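Local coordinates for DR2417 (Deinococcus radiodurans, PDB 4XWW), which probably degrades and matures RNA as a dimeric, metal-dependent 5'-3' exonuclease of the metallo-beta-lactamase superfamily, possibly with endonuclease activity as well, at residues E477-T483 and N550-M556; P166-V170 and G202-L206. All blocks are in the same frame, centred on the assembly; numbering follows the deposited sequence.

Contact 1: residues E477-T483 and N550-M556; sequences EGLLILT and NPVLIPM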
ATOM      1  N   GLU A 477       0.682   7.982 -18.042  1.00 41.46           N
ATOM      2  CA  GLU A 477       0.216   8.893 -19.077  1.00 47.35           C
ATOM      3  C   GLU A 477      -0.127   8.194 -20.386  1.00 49.26           C
ATOM      4  O   GLU A 477      -0.688   8.814 -21.292  1.00 51.71           O
ATOM      5  CB  GLU A 477       1.271   9.972 -19.322  1.00 43.57           C
ATOM      6  CG  GLU A 477       1.603  10.805 -18.088  1.00 50.47           C
ATOM      7  CD  GLU A 477       0.507  11.794 -17.727  1.00 53.41           C
ATOM      8  OE1 GLU A 477      -0.420  11.978 -18.540  1.00 49.17           O
ATOM      9  OE2 GLU A 477       0.578  12.391 -16.629  1.00 55.64           O
ATOM     10  N   GLY A 478       0.195   6.906 -20.485  1.00 43.91           N
ATOM     11  CA  GLY A 478       0.003   6.182 -21.732  1.00 47.24           C
ATOM     12  C   GLY A 478       0.962   6.741 -22.767  1.00 53.38           C
ATOM     13  O   GLY A 478       1.858   7.509 -22.422  1.00 55.36           O
ATOM     14  N   LEU A 479       0.799   6.385 -24.036  1.00 53.03           N
ATOM     15  CA  LEU A 479       1.716   6.929 -25.031  1.00 52.61           C
ATOM     16  C   LEU A 479       1.071   7.355 -26.343  1.00 57.72           C
ATOM     17  O   LEU A 479       0.015   6.861 -26.742  1.00 62.13           O
ATOM     18  CB  LEU A 479       2.825   5.925 -25.346  1.00 58.35           C
ATOM     19  CG  LEU A 479       2.456   4.866 -26.380  1.00 54.86           C
ATOM     20  CD1 LEU A 479       3.675   4.409 -27.115  1.00 50.21           C
ATOM     21  CD2 LEU A 479       1.825   3.717 -25.666  1.00 55.55           C
ATOM     22  N   LEU A 480       1.751   8.287 -27.004  1.00 53.42           N
ATOM     23  CA  LEU A 480       1.413   8.722 -28.351  1.00 60.05           C
ATOM     24  C   LEU A 480       2.654   8.669 -29.223  1.00 59.86           C
ATOM     25  O   LEU A 480       3.620   9.398 -28.988  1.00 54.84           O
ATOM     26  CB  LEU A 480       0.830  10.134 -28.339  1.00 60.95           C
ATOM     27  CG  LEU A 480      -0.694  10.161 -28.263  1.00 63.23           C
ATOM     28  CD1 LEU A 480      -1.229  11.583 -28.229  1.00 59.26           C
ATOM     29  CD2 LEU A 480      -1.229   9.414 -29.461  1.00 62.04           C
ATOM     30  N   ILE A 481       2.642   7.790 -30.216  1.00 57.97           N
ATOM     31  CA  ILE A 481       3.733   7.756 -31.173  1.00 62.84           C
ATOM     32  C   ILE A 481       3.333   8.513 -32.442  1.00 67.87           C
ATOM     33  O   ILE A 481       2.436   8.104 -33.183  1.00 74.25           O
ATOM     34  CB  ILE A 481       4.166   6.305 -31.501  1.00 70.57           C
ATOM     35  CG1 ILE A 481       4.893   6.242 -32.848  1.00 66.58           C
ATOM     36  CG2 ILE A 481       2.994   5.351 -31.444  1.00 71.39           C
ATOM     37  CD1 ILE A 481       6.393   6.343 -32.714  1.00 58.02           C
ATOM     38  N   LEU A 482       3.992   9.646 -32.659  1.00 66.31           N
ATOM     39  CA  LEU A 482       3.736  10.483 -33.819  1.00 69.19           C
ATOM     40  C   LEU A 482       4.833  10.308 -34.845  1.00 74.87           C
ATOM     41  O   LEU A 482       5.984  10.646 -34.593  1.00 74.20           O
ATOM     42  CB  LEU A 482       3.656  11.955 -33.428  1.00 73.72           C
ATOM     43  CG  LEU A 482       3.018  12.344 -32.100  1.00 70.88           C
ATOM     44  CD1 LEU A 482       3.804  13.496 -31.516  1.00 74.10           C
ATOM     45  CD2 LEU A 482       1.576  12.743 -32.315  1.00 67.14           C
ATOM     46  N   THR A 483       4.484   9.791 -36.012  1.00 75.93           N
ATOM     47  CA  THR A 483       5.468   9.677 -37.072  1.00 76.48           C
ATOM     48  C   THR A 483       5.100  10.598 -38.228  1.00 72.26           C
ATOM     49  O   THR A 483       3.976  10.568 -38.723  1.00 72.55           O
ATOM     50  CB  THR A 483       5.610   8.227 -37.561  1.00 75.69           C
ATOM     51  OG1 THR A 483       5.249   8.142 -38.944  1.00 76.72           O
ATOM     52  CG2 THR A 483       4.733   7.290 -36.728  1.00 65.28           C
ATOM     53  N   ASN A 550       0.012  14.804 -20.003  1.00 51.98           N
ATOM     54  CA  ASN A 550       1.317  14.771 -20.644  1.00 56.44           C
ATOM     55  C   ASN A 550       1.691  13.351 -21.048  1.00 53.73           C
ATOM     56  O   ASN A 550       2.585  12.754 -20.447  1.00 54.60           O
ATOM     57  CB  ASN A 550       2.383  15.349 -19.711  1.00 60.07           C
ATOM     58  CG  ASN A 550       2.070  16.767 -19.273  1.00 67.22           C
ATOM     59  OD1 ASN A 550       2.488  17.732 -19.916  1.00 68.90           O
ATOM     60  ND2 ASN A 550       1.328  16.900 -18.177  1.00 68.39           N
ATOM     61  N   PRO A 551       1.000  12.797 -22.059  1.00 46.85           N
ATOM     62  CA  PRO A 551       1.303  11.429 -22.491  1.00 49.78           C
ATOM     63  C   PRO A 551       2.743  11.298 -22.940  1.00 56.56           C
ATOM     64  O   PRO A 551       3.298  12.273 -23.434  1.00 60.39           O
ATOM     65  CB  PRO A 551       0.345  11.204 -23.668  1.00 45.80           C
ATOM     66  CG  PRO A 551      -0.014  12.573 -24.134  1.00 53.79           C
ATOM     67  CD  PRO A 551      -0.054  13.405 -22.886  1.00 55.13           C
ATOM     68  N   VAL A 552       3.341  10.128 -22.751  1.00 55.79           N
ATOM     69  CA  VAL A 552       4.671   9.874 -23.285  1.00 57.20           C
ATOM     70  C   VAL A 552       4.592  10.000 -24.804  1.00 64.55           C
ATOM     71  O   VAL A 552       3.716   9.412 -25.436  1.00 69.15           O
ATOM     72  CB  VAL A 552       5.208   8.485 -22.851  1.00 58.02           C
ATOM     73  CG1 VAL A 552       5.877   7.743 -24.009  1.00 58.33           C
ATOM     74  CG2 VAL A 552       6.167   8.636 -21.680  1.00 56.59           C
ATOM     75  N   LEU A 553       5.502  10.796 -25.368  1.00 66.12           N
ATOM     76  CA  LEU A 553       5.494  11.107 -26.795  1.00 64.80           C
ATOM     77  C   LEU A 553       6.720  10.591 -27.524  1.00 65.79           C
ATOM     78  O   LEU A 553       7.840  10.996 -27.235  1.00 65.83           O
ATOM     79  CB  LEU A 553       5.442  12.617 -26.991  1.00 59.08           C
ATOM     80  CG  LEU A 553       4.144  13.304 -26.603  1.00 66.48           C
ATOM     81  CD1 LEU A 553       4.385  14.777 -26.329  1.00 68.58           C
ATOM     82  CD2 LEU A 553       3.126  13.110 -27.714  1.00 63.60           C
ATOM     83  N   ILE A 554       6.486   9.743 -28.515  1.00 64.87           N
ATOM     84  CA  ILE A 554       7.555   9.209 -29.329  1.00 62.76           C
ATOM     85  C   ILE A 554       7.394   9.719 -30.756  1.00 72.72           C
ATOM     86  O   ILE A 554       6.596   9.193 -31.526  1.00 79.85           O
ATOM     87  CB  ILE A 554       7.488   7.677 -29.322  1.00 56.62           C
ATOM     88  CG1 ILE A 554       7.824   7.152 -27.927  1.00 54.25           C
ATOM     89  CG2 ILE A 554       8.423   7.085 -30.360  1.00 61.90           C
ATOM     90  CD1 ILE A 554       7.836   5.647 -27.829  1.00 54.47           C
ATOM     91  N   PRO A 555       8.182  10.715 -31.125  1.00 70.08           N
ATOM     92  CA  PRO A 555       8.080  11.252 -32.484  1.00 70.82           C
ATOM     93  C   PRO A 555       9.096  10.645 -33.456  1.00 70.35           C
ATOM     94  O   PRO A 555      10.250  10.436 -33.085  1.00 68.42           O
ATOM     95  CB  PRO A 555       8.334  12.746 -32.279  1.00 67.37           C
ATOM     96  CG  PRO A 555       9.258  12.800 -31.112  1.00 65.81           C
ATOM     97  CD  PRO A 555       8.952  11.603 -30.238  1.00 68.77           C
ATOM     98  N   MET A 556       8.656  10.364 -34.685  1.00 74.18           N
ATOM     99  CA  MET A 556       9.523   9.830 -35.743  1.00 72.64           C
ATOM    100  C   MET A 556       9.359  10.617 -37.052  1.00 77.42           C
ATOM    101  O   MET A 556       8.241  10.808 -37.517  1.00 75.96           O
ATOM    102  CB  MET A 556       9.217   8.347 -35.993  1.00 69.65           C
ATOM    103  CG  MET A 556       8.997   7.513 -34.744  1.00 70.82           C
ATOM    104  SD  MET A 556       8.963   5.739 -35.077  1.00105.32           S
ATOM    105  CE  MET A 556       7.970   5.676 -36.567  1.00 73.18           C
TER

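Contact 2: residues P166-V170 and G202-L206; sequences PVGDV and GVLLL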
ATOM      1  N   PRO A 166      40.397 -11.446  15.613  1.00 37.39           N
ATOM      2  CA  PRO A 166      41.555 -10.938  16.364  1.00 29.53           C
ATOM      3  C   PRO A 166      41.301  -9.671  17.201  1.00 33.73           C
ATOM      4  O   PRO A 166      42.095  -9.369  18.096  1.00 32.81           O
ATOM      5  CB  PRO A 166      42.576 -10.628  15.261  1.00 29.63           C
ATOM      6  CG  PRO A 166      42.201 -11.539  14.150  1.00 36.35           C
ATOM      7  CD  PRO A 166      40.716 -11.650  14.186  1.00 34.95           C
ATOM      8  N   VAL A 167      40.236  -8.926  16.922  1.00 33.85           N
ATOM      9  CA  VAL A 167      40.010  -7.701  17.683  1.00 26.26           C
ATOM     10  C   VAL A 167      39.002  -7.941  18.814  1.00 28.40           C
ATOM     11  O   VAL A 167      38.801  -7.077  19.673  1.00 32.15           O
ATOM     12  CB  VAL A 167      39.502  -6.540  16.789  1.00 38.83           C
ATOM     13  CG1 VAL A 167      40.454  -6.288  15.624  1.00 46.78           C
ATOM     14  CG2 VAL A 167      38.094  -6.837  16.288  1.00 38.30           C
ATOM     15  N   GLY A 168      38.356  -9.105  18.796  1.00 27.17           N
ATOM     16  CA  GLY A 168      37.334  -9.420  19.770  1.00 25.30           C
ATOM     17  C   GLY A 168      36.131 -10.106  19.147  1.00 30.88           C
ATOM     18  O   GLY A 168      36.189 -10.538  17.997  1.00 32.36           O
ATOM     19  N   ASP A 169      35.035 -10.201  19.900  1.00 26.78           N
ATOM     20  CA  ASP A 169      33.874 -10.969  19.451  1.00 24.19           C
ATOM     21  C   ASP A 169      32.728 -10.120  18.931  1.00 23.82           C
ATOM     22  O   ASP A 169      32.356  -9.134  19.550  1.00 26.11           O
ATOM     23  CB  ASP A 169      33.320 -11.837  20.583  1.00 29.36           C
ATOM     24  CG  ASP A 169      34.272 -12.923  21.026  1.00 30.43           C
ATOM     25  OD1 ASP A 169      35.288 -13.169  20.346  1.00 29.93           O
ATOM     26  OD2 ASP A 169      33.977 -13.533  22.070  1.00 34.95           O
ATOM     27  N   VAL A 170      32.150 -10.549  17.812  1.00 21.61           N
ATOM     28  CA  VAL A 170      30.909  -9.985  17.291  1.00 21.82           C
ATOM     29  C   VAL A 170      29.780 -10.972  17.584  1.00 18.38           C
ATOM     30  O   VAL A 170      29.880 -12.148  17.234  1.00 24.27           O
ATOM     31  CB  VAL A 170      30.989  -9.729  15.765  1.00 19.77           C
ATOM     32  CG1 VAL A 170      29.635  -9.173  15.209  1.00 23.50           C
ATOM     33  CG2 VAL A 170      32.180  -8.805  15.415  1.00 23.16           C
ATOM     34  N   GLY A 202      32.610 -10.952  27.079  1.00 28.81           N
ATOM     35  CA  GLY A 202      32.823  -9.670  26.434  1.00 25.87           C
ATOM     36  C   GLY A 202      32.316  -9.709  24.999  1.00 26.72           C
ATOM     37  O   GLY A 202      32.794 -10.504  24.199  1.00 26.72           O
ATOM     38  N   VAL A 203      31.317  -8.888  24.682  1.00 27.84           N
ATOM     39  CA  VAL A 203      30.886  -8.700  23.299  1.00 23.21           C
ATOM     40  C   VAL A 203      31.400  -7.332  22.822  1.00 25.91           C
ATOM     41  O   VAL A 203      31.009  -6.297  23.363  1.00 26.79           O
ATOM     42  CB  VAL A 203      29.343  -8.771  23.163  1.00 25.22           C
ATOM     43  CG1 VAL A 203      28.881  -8.398  21.735  1.00 20.59           C
ATOM     44  CG2 VAL A 203      28.828 -10.161  23.563  1.00 22.27           C
ATOM     45  N   LEU A 204      32.310  -7.321  21.846  1.00 23.63           N
ATOM     46  CA  LEU A 204      32.784  -6.051  21.281  1.00 22.51           C
ATOM     47  C   LEU A 204      31.712  -5.349  20.444  1.00 28.19           C
ATOM     48  O   LEU A 204      31.489  -4.131  20.562  1.00 24.74           O
ATOM     49  CB  LEU A 204      34.032  -6.290  20.425  1.00 24.61           C
ATOM     50  CG  LEU A 204      34.634  -5.043  19.766  1.00 31.88           C
ATOM     51  CD1 LEU A 204      35.114  -4.059  20.826  1.00 30.47           C
ATOM     52  CD2 LEU A 204      35.790  -5.442  18.880  1.00 27.17           C
ATOM     53  N   LEU A 205      31.061  -6.117  19.583  1.00 22.16           N
ATOM     54  CA  LEU A 205      30.044  -5.568  18.697  1.00 27.46           C
ATOM     55  C   LEU A 205      28.804  -6.442  18.707  1.00 22.16           C
ATOM     56  O   LEU A 205      28.887  -7.654  18.518  1.00 20.48           O
ATOM     57  CB  LEU A 205      30.575  -5.446  17.268  1.00 25.42           C
ATOM     58  CG  LEU A 205      29.541  -5.066  16.207  1.00 22.31           C
ATOM     59  CD1 LEU A 205      29.044  -3.652  16.451  1.00 22.12           C
ATOM     60  CD2 LEU A 205      30.179  -5.191  14.838  1.00 26.40           C
ATOM     61  N   LEU A 206      27.655  -5.812  18.928  1.00 19.30           N
ATOM     62  CA  LEU A 206      26.376  -6.489  18.749  1.00 17.52           C
ATOM     63  C   LEU A 206      25.703  -6.047  17.437  1.00 21.81           C
ATOM     64  O   LEU A 206      25.623  -4.843  17.132  1.00 21.77           O
ATOM     65  CB  LEU A 206      25.445  -6.203  19.927  1.00 19.57           C
ATOM     66  CG  LEU A 206      23.988  -6.660  19.734  1.00 18.57           C
ATOM     67  CD1 LEU A 206      23.901  -8.202  19.777  1.00 19.86           C
ATOM     68  CD2 LEU A 206      23.090  -6.043  20.803  1.00 20.14           C
TER
HETATM   69  O   HOH W   1      31.647 -13.435  23.500  1.00 29.85           O
HETATM   70  O   HOH W   2      35.073  -9.380  22.635  1.00 33.79           O

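Contact 1: residues E477-T483 and N550-M556
The carboxylate of E477 lies with one face toward the backbone of N550, whose N-H reaches OE1 from above the carboxylate plane, a bent bond of 3.2 Å between N550 N and E477 OE1. With CG anti to the carbonyl carbon of E477 (chi1 -59°), CG comes to 3.2 Å from N550 O, and a bend at chi2 then turns the carboxylate toward N550 N; a bound manganese ion lies about 4 Å from this side chain. From G478, which leaves the helix with positive phi, the two segments run parallel, their strand axes 14° apart. V552 N donates to G478 O, L480 N to V552 O at 2.8 Å, I554 N to L480 O, L482 N to I554 O, and M556 N to L482 O at 2.7 Å. On the face of L479, I481 and I554, the end of M556 bends at chi3 (-43°), so that CE sits 3.6 Å from T483 CB. This face meets the second subunit, where L479 packs on its own counterpart. On the other face L553 CD2 touches both L480 CB, at 3.8 Å, and L482 CD1, and helix 528-547 packs against L553 and P555. Strand 491-497 flanks 479-485 antiparallel, completing a three-stranded mixed sheet of the RNase J C-terminal domain, packed between a helix and the partner subunit.

Contact 2: residues P166-V170 and G202-L206
D169 O receives two N-H groups from the opposing segment: L205 N at 3.3 Å, nearly straight (164° at the hydrogen) and in the carbonyl plane, and L204 N, whose bond is weak because it is strongly bent. This forked grip marks the start of pairing between strands 168-172 and 205-209, the parallel pair of a beta-alpha-beta unit whose helix, 192-201, ends just before G202. The pairing continues as L205 bonds to L171, and V170 and L205 form the bridge within these segments, with V170 CA-H directed at L205 O.

Nearer the helix end the segments diverge, and water joins them. One water accepts from D169 N at 2.9 Å and donates to G202 O; a second lies 2.7 Å from D169 OD2 and also within bonding distance of G202 O. D169 and G202 are therefore linked through solvent, with D169 OD2 3.9 Å from G202 O. G168 and G202 both adopt positive-phi backbone angles at which a CB would press on the preceding carbonyl oxygen.

Apolar packing lies further out. V170 and L205 stand side by side on one face of the sheet, V170 CG1 4.0 Å from L205 CD2. L437 of strand 433-438, in the other large sheet of the metallo-beta-lactamase fold, touches V170, L204 and L205, placing them at the interface between the two sheets. Beyond them, V167 and L204 cross at about a right angle. L204 carries CG opposite its backbone N (chi1 180°), a torsion that extends the branch toward the turn before G168, where CD2 rests 3.7 Å from V167 CG2 and 3.5 Å from V167 O.

Contact 2 comes first along the chain and closes before contact 1 opens. Their centres are 59 Å apart, on opposite sides of the chain's centre, and their nearest atoms remain about 45 Å from each other. They share no sheet: 166-170 with 202-206 belongs to the seven-stranded mixed sheet of the metallo-beta-lactamase region, whereas 477-483 with 550-556 belongs to the small three-stranded sheet of the C-terminal domain. Both pair strands in parallel, each with helix in the intervening chain. Contact 2 is untouched by the other subunit, while contact 1 packs against it; contact 2 lies within the metallo-beta-lactamase part of the subunit, and contact 1 in the C-terminal domain, at the dimer interface.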